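Local coordinates for protein demethyldecarbamoylnovobiocin O-methyltransferase (PDB 2WK1) that transfers a methyl group from S-adenosyl-L-methionine to the 4-hydroxyl of the noviose sugar, the penultimate step in the biosynthesis of the antibiotic novobiocin, at residues Ser143-Ile147 / Asn167-Ser173. Residues are numbered along the deposited sequence; the frame is centred on the assembly and turned at random.
With SAH (S-adenosyl-L-homocysteine), chain B.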
# COMPACT_ATOMS: atom_id res chain seq x y z
N SER A 143 -18.49 -18.06 -0.37
CA SER A 143 -19.68 -18.01 -1.21
C SER A 143 -19.61 -16.94 -2.29
O SER A 143 -20.26 -17.07 -3.32
CB SER A 143 -20.91 -17.74 -0.36
OG SER A 143 -20.83 -16.41 0.14
N PHE A 144 -18.84 -15.89 -2.04
CA PHE A 144 -18.81 -14.67 -2.83
C PHE A 144 -20.18 -14.04 -2.90
O PHE A 144 -20.45 -13.26 -3.79
CB PHE A 144 -18.14 -14.92 -4.19
CG PHE A 144 -16.72 -15.44 -4.05
CD1 PHE A 144 -15.70 -14.57 -3.69
CD2 PHE A 144 -16.42 -16.77 -4.25
CE1 PHE A 144 -14.42 -15.02 -3.52
CE2 PHE A 144 -15.12 -17.23 -4.12
CZ PHE A 144 -14.12 -16.35 -3.73
N GLN A 145 -21.02 -14.37 -1.91
CA GLN A 145 -22.40 -13.90 -1.79
C GLN A 145 -22.74 -13.55 -0.34
O GLN A 145 -23.91 -13.36 0.01
CB GLN A 145 -23.40 -15.01 -2.26
CG GLN A 145 -23.21 -15.47 -3.69
CD GLN A 145 -24.32 -16.40 -4.24
OE1 GLN A 145 -24.39 -16.62 -5.45
NE2 GLN A 145 -25.16 -16.91 -3.38
N GLY A 146 -21.73 -13.45 0.52
CA GLY A 146 -21.95 -13.18 1.92
C GLY A 146 -22.33 -14.41 2.75
O GLY A 146 -22.24 -15.56 2.33
N ILE A 147 -22.73 -14.14 3.98
CA ILE A 147 -23.08 -15.16 4.94
C ILE A 147 -24.43 -15.82 4.55
O ILE A 147 -25.34 -15.12 4.13
CB ILE A 147 -23.15 -14.51 6.33
CG1 ILE A 147 -21.74 -14.02 6.76
CG2 ILE A 147 -23.75 -15.45 7.38
CD1 ILE A 147 -21.73 -13.28 8.12
N ASN A 167 -25.02 -8.69 4.85
CA ASN A 167 -24.48 -8.94 3.51
C ASN A 167 -24.30 -7.73 2.60
O ASN A 167 -23.52 -7.78 1.66
CB ASN A 167 -25.25 -10.06 2.83
CG ASN A 167 -24.91 -11.44 3.43
OD1 ASN A 167 -23.97 -11.57 4.22
ND2 ASN A 167 -25.69 -12.45 3.06
N SER A 168 -24.98 -6.62 2.90
CA SER A 168 -24.71 -5.40 2.13
C SER A 168 -23.23 -5.04 2.16
O SER A 168 -22.68 -4.54 1.17
CB SER A 168 -25.55 -4.23 2.64
OG SER A 168 -25.36 -4.00 4.02
N VAL A 169 -22.59 -5.32 3.29
CA VAL A 169 -21.14 -5.14 3.41
C VAL A 169 -20.37 -6.44 3.14
O VAL A 169 -19.32 -6.41 2.49
CB VAL A 169 -20.73 -4.63 4.81
CG1 VAL A 169 -19.19 -4.57 4.92
CG2 VAL A 169 -21.32 -3.24 5.11
N LEU A 170 -20.88 -7.56 3.64
CA LEU A 170 -20.12 -8.81 3.64
C LEU A 170 -20.10 -9.58 2.34
O LEU A 170 -19.19 -10.42 2.16
CB LEU A 170 -20.55 -9.74 4.76
CG LEU A 170 -20.38 -9.22 6.18
CD1 LEU A 170 -20.93 -10.23 7.16
CD2 LEU A 170 -18.95 -8.83 6.52
N ALA A 171 -21.05 -9.35 1.45
CA ALA A 171 -21.06 -9.98 0.13
C ALA A 171 -20.11 -9.27 -0.81
O ALA A 171 -20.31 -8.10 -1.14
CB ALA A 171 -22.47 -10.01 -0.45
N VAL A 172 -19.08 -9.98 -1.26
CA VAL A 172 -18.11 -9.45 -2.21
C VAL A 172 -17.94 -10.48 -3.31
O VAL A 172 -17.61 -11.64 -3.04
CB VAL A 172 -16.75 -9.14 -1.55
CG1 VAL A 172 -15.79 -8.60 -2.58
CG2 VAL A 172 -16.92 -8.17 -0.36
N SER A 173 -18.11 -10.05 -4.55
CA SER A 173 -18.07 -10.97 -5.68
C SER A 173 -16.67 -11.51 -5.95
O SER A 173 -15.66 -10.91 -5.59
CB SER A 173 -18.56 -10.26 -6.95
OG SER A 173 -17.60 -9.34 -7.41
N SAH B . -11.18 -13.04 6.29
CA SAH B . -11.86 -11.80 5.78
CB SAH B . -13.18 -11.58 6.52
CG SAH B . -14.21 -12.67 6.26
SD SAH B . -15.89 -12.06 6.45
C SAH B . -10.92 -10.62 5.83
O SAH B . -11.37 -9.47 5.85
OXT SAH B . -9.72 -10.82 5.75
C5' SAH B . -16.84 -13.59 6.43
C4' SAH B . -16.83 -14.28 5.05
O4' SAH B . -17.31 -15.63 5.22
C3' SAH B . -17.71 -13.60 3.99
O3' SAH B . -16.96 -13.28 2.80
C2' SAH B . -18.81 -14.66 3.73
O2' SAH B . -19.31 -14.69 2.39
C1' SAH B . -18.11 -15.98 4.08
N9 SAH B . -18.96 -17.08 4.53
C8 SAH B . -19.44 -17.23 5.79
N7 SAH B . -20.07 -18.42 5.93
C5 SAH B . -19.96 -19.05 4.73
C6 SAH B . -20.35 -20.34 4.21
N6 SAH B . -21.02 -21.19 4.97
N1 SAH B . -20.03 -20.63 2.94
C2 SAH B . -19.32 -19.79 2.17
N3 SAH B . -18.92 -18.57 2.57
C4 SAH B . -19.20 -18.20 3.83
O HOH W 1 -18.75 -12.53 0.18
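The side-chain amide of Asn167 and the ring of Phe144 are the flat groups at which segments 143-147 and 167-173 meet. Asn167 pairs with the backbone of Ile147 through both ends of its amide. Its ND2 gives an almost straight bond (176°) to Ile147 O at 2.9 Å, lying in both the amide plane and the carbonyl plane and using a lone pair of that oxygen. OD1 accepts from Ile147 N, also at 2.9 Å, but this bond is bent, and its donor lies 30° out of the carbonyl plane of the Asn167 side chain. With CG beside the backbone N (chi1 -74°), the amide reaches across from the start of the one-turn helix 167-170 and passes close to Gly146, whose CA lies 3.5 Å from Asn167 OD1. Phe144 presents the edge of its ring to Val172 O, which lies near the ring plane, 3.6 Å from Phe144 CD1; the Phe144 side chain also touches Val177 of helix 174-183, and Phe193 and Pro195 of strand 191-195. Apolar contact is supplied by Ile147 and Leu170, whose CD1 methyls approach tightly, 3.3 Å apart.

Beside the ribose hydroxyls of S-adenosyl-L-homocysteine, one water accepts from Gly146 N and Val172 N and probably donates to Leu170 O, bridging the two segments. Ser143 OG closes an ST turn by accepting from Gln145 N and donates to Gly146 O, while Ser143 N binds adenine N3 at 3.0 Å. The loop after strand 138-142, part of the S-adenosyl-L-methionine site of this Rossmann-like methyltransferase, is thus fixed from within by Ser143 and from across by Asn167. The paired amide and shared water satisfy backbone polar groups near the ribose and probably help hold the loop in its turn.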